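Local structure of putative phosphoglycolate phosphatase (Lactobacillus delbrueckii, 2HI0) at residues A[5-10]-A[184-189]; A[151-156]-A[176-181]. The protein probably hydrolyses the phosphate ester of 2-phosphoglycolate. All coordinates share one frame; numbering follows the deposited sequence.

Both contacts belong to the Rossmann-like core of the haloacid dehalogenase fold and reach the same parallel sheet, their centres about 10 Å apart. Contact 1 joins two neighbouring central strands and runs to the sodium ion, which Asp10 OD2 binds at 2.1 Å together with Asp12 and Asp190. Contact 2 sets helix 169-178 against the edge strand 154-158 and lies nested within the chain loop that contact 1 closes. The two meet directly: Ala6 CB packs 3.6 Å from Leu178 CD1, and Lys5 CB lies 3.7 Å from Val180 CG1. The same helix end and the turn after it therefore cover the beginning of strand 6-9, while the metal sits beyond that strand's other end.

Contact 1: A[5-10]-A[184-189]; sequences KAAIFD and KCVYIG. With NA (sodium ion), chain C.
Lys184 O is gripped by two backbone donors, Lys5 N at 2.8 Å and Ala6 N at 3.2 Å, both in the carbonyl plane; the Lys5 bond is the more bent, with 133° at its hydrogen. From there the parallel strands 6-9 and 185-189 exchange bonds alternately, through Val186 N to Ala6 O, Ile8 N to Val186 O and Ile188 N to Ile8 O. The last rung, Asp10 N to Ile188 O, is 2.9 Å long and nearly straight at 173°. Side chains alternate between the sheet's faces. On one, Ile188 CD1 sits over the centre of the Phe9 ring, a CH-pi contact 3.7 Å from the ring centroid, and also touches Ala7 CB, whose smallness leaves room for the methyl. Phe9 also touches Leu118, Met119 and Leu122 of helix 115-124. On the other face Ile8 and Tyr187 cross at about a right angle, with Ile8 CG2 3.6 Å from Tyr187 CD1. Tyr187 CG stands anti to the backbone N (chi1 -164°), which starts the ring beneath Ile8 O; that oxygen lies above the ring plane toward its rim. Tyr187 OH is 3.6 Å from Asp10 CB and is hydrogen-bonded to Val132 O and Lys165 NZ. Asp10 opens the DxDx(T/V) pattern of this family, consistent with an active site at the strand end. Of its carboxylate, OD2 is the oxygen on the metal and OD1 is paired with Lys165 in a salt bridge, and Lys165, shared with Tyr187, probably helps fix the carboxylate's rotation beside the sodium ion.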
loop_
_atom_site.group_PDB
_atom_site.type_symbol
_atom_site.label_atom_id
_atom_site.label_comp_id
_atom_site.label_asym_id
_atom_site.label_seq_id
_atom_site.Cartn_x
_atom_site.Cartn_y
_atom_site.Cartn_z
ATOM N N LYS A 5 1.108 6.681 20.365
ATOM C CA LYS A 5 1.827 5.544 20.928
ATOM C C LYS A 5 2.050 4.424 19.880
ATOM O O LYS A 5 2.844 3.521 20.103
ATOM C CB LYS A 5 1.044 4.999 22.128
ATOM C CG LYS A 5 0.945 5.996 23.262
ATOM C CD LYS A 5 0.135 5.406 24.406
ATOM C CE LYS A 5 -0.235 6.417 25.480
ATOM N NZ LYS A 5 -1.351 5.810 26.297
ATOM N N ALA A 6 1.344 4.479 18.752
ATOM C CA ALA A 6 1.519 3.495 17.672
ATOM C C ALA A 6 1.473 4.188 16.324
ATOM O O ALA A 6 0.647 5.052 16.113
ATOM C CB ALA A 6 0.470 2.376 17.740
ATOM N N ALA A 7 2.371 3.787 15.414
ATOM C CA ALA A 7 2.400 4.307 14.022
ATOM C C ALA A 7 2.279 3.086 13.138
ATOM O O ALA A 7 3.080 2.164 13.233
ATOM C CB ALA A 7 3.723 5.088 13.707
ATOM N N ILE A 8 1.224 3.091 12.333
ATOM C CA ILE A 8 0.831 1.979 11.471
ATOM C C ILE A 8 1.043 2.460 10.039
ATOM O O ILE A 8 0.412 3.444 9.611
ATOM C CB ILE A 8 -0.628 1.591 11.704
ATOM C CG1 ILE A 8 -0.890 1.293 13.168
ATOM C CG2 ILE A 8 -0.982 0.360 10.859
ATOM C CD1 ILE A 8 -2.434 1.115 13.439
ATOM N N PHE A 9 1.943 1.782 9.316
ATOM C CA PHE A 9 2.377 2.191 7.987
ATOM C C PHE A 9 1.824 1.252 6.907
ATOM O O PHE A 9 1.818 0.015 7.047
ATOM C CB PHE A 9 3.894 2.114 7.845
ATOM C CG PHE A 9 4.648 3.027 8.770
ATOM C CD1 PHE A 9 4.859 2.683 10.088
ATOM C CD2 PHE A 9 5.077 4.255 8.330
ATOM C CE1 PHE A 9 5.549 3.526 10.926
ATOM C CE2 PHE A 9 5.791 5.090 9.189
ATOM C CZ PHE A 9 5.997 4.721 10.471
ATOM N N ASP A 10 1.408 1.853 5.814
ATOM C CA ASP A 10 1.305 1.108 4.531
ATOM C C ASP A 10 2.741 0.778 4.044
ATOM O O ASP A 10 3.732 1.326 4.549
ATOM C CB ASP A 10 0.592 1.954 3.490
ATOM C CG ASP A 10 0.230 1.166 2.241
ATOM O OD1 ASP A 10 -0.027 -0.058 2.296
ATOM O OD2 ASP A 10 0.242 1.801 1.179
ATOM N N LYS A 184 -4.742 7.097 20.010
ATOM C CA LYS A 184 -3.288 7.204 20.147
ATOM C C LYS A 184 -2.574 6.471 19.019
ATOM O O LYS A 184 -1.374 6.189 19.130
ATOM C CB LYS A 184 -2.814 6.663 21.527
ATOM C CG LYS A 184 -3.178 7.576 22.751
ATOM C CD LYS A 184 -2.335 8.890 22.766
ATOM C CE LYS A 184 -2.488 9.668 24.056
ATOM N NZ LYS A 184 -1.984 11.090 23.954
ATOM N N CYS A 185 -3.314 6.131 17.962
ATOM C CA CYS A 185 -2.734 5.532 16.753
ATOM C C CYS A 185 -2.734 6.541 15.591
ATOM O O CYS A 185 -3.610 7.395 15.504
ATOM C CB CYS A 185 -3.541 4.302 16.311
ATOM S SG CYS A 185 -3.483 2.938 17.408
ATOM N N VAL A 186 -1.743 6.448 14.702
ATOM C CA VAL A 186 -1.793 7.180 13.443
ATOM C C VAL A 186 -1.460 6.202 12.291
ATOM O O VAL A 186 -0.669 5.284 12.452
ATOM C CB VAL A 186 -0.851 8.427 13.465
ATOM C CG1 VAL A 186 0.612 8.008 13.631
ATOM C CG2 VAL A 186 -1.028 9.307 12.215
ATOM N N TYR A 187 -2.145 6.381 11.178
ATOM C CA TYR A 187 -1.917 5.561 9.996
ATOM C C TYR A 187 -1.176 6.437 8.995
ATOM O O TYR A 187 -1.517 7.599 8.807
ATOM C CB TYR A 187 -3.246 5.060 9.403
ATOM C CG TYR A 187 -3.025 3.925 8.432
ATOM C CD1 TYR A 187 -2.938 2.589 8.833
ATOM C CD2 TYR A 187 -2.757 4.219 7.110
ATOM C CE1 TYR A 187 -2.637 1.576 7.905
ATOM C CE2 TYR A 187 -2.471 3.216 6.190
ATOM C CZ TYR A 187 -2.413 1.906 6.595
ATOM O OH TYR A 187 -2.093 0.933 5.647
ATOM N N ILE A 188 -0.187 5.874 8.329
ATOM C CA ILE A 188 0.703 6.626 7.415
ATOM C C ILE A 188 0.644 5.936 6.062
ATOM O O ILE A 188 0.902 4.747 5.953
ATOM C CB ILE A 188 2.129 6.644 7.893
ATOM C CG1 ILE A 188 2.248 7.227 9.322
ATOM C CG2 ILE A 188 3.024 7.387 6.857
ATOM C CD1 ILE A 188 2.476 6.149 10.354
ATOM N N GLY A 189 0.314 6.680 5.015
ATOM C CA GLY A 189 0.292 6.051 3.679
ATOM C C GLY A 189 0.313 7.053 2.530
ATOM O O GLY A 189 0.304 8.258 2.761
HETATM NA NA NA C . 0.516 2.329 -0.830
HETATM O O HOH W 1 -2.116 2.858 -0.630
#

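Contact 2: A[151-156]-A[176-181]; sequences SFDFAL and KVLGVP
Phe154 CD1 meets Val177 CG2 at 3.8 Å, the two side chains crossing at about a right angle. Phe154 CG is anti to the backbone N (chi1 -180°). Phe154 also touches Glu173 and Cys174, about one turn earlier in the helix. Val177, beta-branched and compact, presents both methyls to the same ring atom: CG2 approaches CD1 and CE1 obliquely, while CG1, anti to the backbone N (chi1 170°), lies 4.1 Å from CD1. Here the C-terminal end of helix 169-178 packs on the start of edge strand 154-158 in the Rossmann-like sheet of the haloacid dehalogenase fold, and the chain then crosses over the sheet toward strand 185-189, on the far side of strand 6-9. Just after the helix, Gly179 has a positive phi of 74°, a conformation glycine adopts without strain. Leu178, the buried member, splits its branches: CD2 touches Asp153 CB at 3.6 Å and reaches Phe154 CB more loosely, at 4.3 Å, whereas CD1 turns toward strand 6-9. Asp153 thus offers its aliphatic carbon to the leucine, while its carboxylate OD2 accepts a hydrogen bond from Leu129 N on the adjacent strand 128-133.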
loop_
_atom_site.group_PDB
_atom_site.type_symbol
_atom_site.label_atom_id
_atom_site.label_comp_id
_atom_site.label_asym_id
_atom_site.label_seq_id
_atom_site.Cartn_x
_atom_site.Cartn_y
_atom_site.Cartn_z
ATOM N N SER A 151 12.063 -4.614 13.599
ATOM C CA SER A 151 11.549 -3.230 13.643
ATOM C C SER A 151 10.087 -3.129 14.065
ATOM O O SER A 151 9.702 -2.206 14.804
ATOM C CB SER A 151 11.700 -2.545 12.282
ATOM O OG SER A 151 13.038 -2.141 12.104
ATOM N N PHE A 152 9.281 -4.078 13.595
ATOM C CA PHE A 152 7.837 -3.983 13.709
ATOM C C PHE A 152 7.258 -4.914 14.739
ATOM O O PHE A 152 7.666 -6.081 14.874
ATOM C CB PHE A 152 7.177 -4.236 12.319
ATOM C CG PHE A 152 7.486 -3.179 11.318
ATOM C CD1 PHE A 152 6.957 -1.897 11.458
ATOM C CD2 PHE A 152 8.331 -3.433 10.243
ATOM C CE1 PHE A 152 7.254 -0.876 10.529
ATOM C CE2 PHE A 152 8.646 -2.400 9.328
ATOM C CZ PHE A 152 8.106 -1.141 9.468
ATOM N N ASP A 153 6.300 -4.402 15.481
ATOM C CA ASP A 153 5.598 -5.194 16.450
ATOM C C ASP A 153 4.520 -6.054 15.806
ATOM O O ASP A 153 4.030 -6.982 16.429
ATOM C CB ASP A 153 4.974 -4.261 17.481
ATOM C CG ASP A 153 6.031 -3.432 18.209
ATOM O OD1 ASP A 153 7.001 -4.028 18.680
ATOM O OD2 ASP A 153 5.945 -2.180 18.255
ATOM N N PHE A 154 4.146 -5.704 14.564
ATOM C CA PHE A 154 3.065 -6.343 13.854
ATOM C C PHE A 154 3.214 -6.048 12.371
ATOM O O PHE A 154 3.505 -4.924 11.997
ATOM C CB PHE A 154 1.715 -5.810 14.355
ATOM C CG PHE A 154 0.503 -6.429 13.667
ATOM C CD1 PHE A 154 -0.050 -7.608 14.151
ATOM C CD2 PHE A 154 -0.076 -5.831 12.561
ATOM C CE1 PHE A 154 -1.153 -8.164 13.530
ATOM C CE2 PHE A 154 -1.171 -6.390 11.960
ATOM C CZ PHE A 154 -1.698 -7.556 12.439
ATOM N N ALA A 155 2.983 -7.049 11.535
ATOM C CA ALA A 155 3.022 -6.857 10.092
ATOM C C ALA A 155 2.001 -7.793 9.481
ATOM O O ALA A 155 1.933 -8.974 9.847
ATOM C CB ALA A 155 4.425 -7.103 9.499
ATOM N N LEU A 156 1.149 -7.245 8.624
ATOM C CA LEU A 156 0.114 -8.031 7.957
ATOM C C LEU A 156 -0.145 -7.494 6.549
ATOM O O LEU A 156 -0.333 -6.290 6.359
ATOM C CB LEU A 156 -1.183 -7.945 8.752
ATOM C CG LEU A 156 -2.373 -8.748 8.197
ATOM C CD1 LEU A 156 -2.068 -10.259 8.194
ATOM C CD2 LEU A 156 -3.631 -8.386 9.042
ATOM N N LYS A 176 -5.611 -4.661 18.053
ATOM C CA LYS A 176 -5.747 -5.730 19.031
ATOM C C LYS A 176 -4.375 -6.172 19.537
ATOM O O LYS A 176 -4.146 -6.190 20.750
ATOM C CB LYS A 176 -6.581 -6.833 18.402
ATOM C CG LYS A 176 -6.786 -8.105 19.091
ATOM C CD LYS A 176 -7.915 -8.843 18.267
ATOM C CE LYS A 176 -7.526 -10.236 17.794
ATOM N NZ LYS A 176 -8.393 -10.754 16.672
ATOM N N VAL A 177 -3.437 -6.422 18.621
ATOM C CA VAL A 177 -2.136 -6.914 19.043
ATOM C C VAL A 177 -1.329 -5.810 19.803
ATOM O O VAL A 177 -0.679 -6.076 20.811
ATOM C CB VAL A 177 -1.331 -7.426 17.836
ATOM C CG1 VAL A 177 0.181 -7.732 18.204
ATOM C CG2 VAL A 177 -2.029 -8.662 17.274
ATOM N N LEU A 178 -1.343 -4.593 19.278
ATOM C CA LEU A 178 -0.549 -3.506 19.859
ATOM C C LEU A 178 -1.124 -3.103 21.206
ATOM O O LEU A 178 -0.389 -2.659 22.072
ATOM C CB LEU A 178 -0.475 -2.248 18.976
ATOM C CG LEU A 178 0.269 -2.450 17.658
ATOM C CD1 LEU A 178 0.498 -1.118 16.906
ATOM C CD2 LEU A 178 1.578 -3.168 17.804
ATOM N N GLY A 179 -2.435 -3.202 21.385
ATOM C CA GLY A 179 -3.044 -2.820 22.656
ATOM C C GLY A 179 -3.135 -1.312 22.923
ATOM O O GLY A 179 -3.319 -0.893 24.067
ATOM N N VAL A 180 -3.043 -0.509 21.857
ATOM C CA VAL A 180 -3.069 0.956 21.950
ATOM C C VAL A 180 -4.450 1.463 21.552
ATOM O O VAL A 180 -5.033 0.983 20.568
ATOM C CB VAL A 180 -1.951 1.582 21.032
ATOM C CG1 VAL A 180 -1.991 3.070 21.093
ATOM C CG2 VAL A 180 -0.617 1.071 21.467
ATOM N N PRO A 181 -5.008 2.425 22.326
ATOM C CA PRO A 181 -6.286 2.996 21.944
ATOM C C PRO A 181 -6.200 3.661 20.569
ATOM O O PRO A 181 -5.156 4.236 20.197
ATOM C CB PRO A 181 -6.561 4.035 23.049
ATOM C CG PRO A 181 -5.744 3.573 24.219
ATOM C CD PRO A 181 -4.502 2.983 23.591
#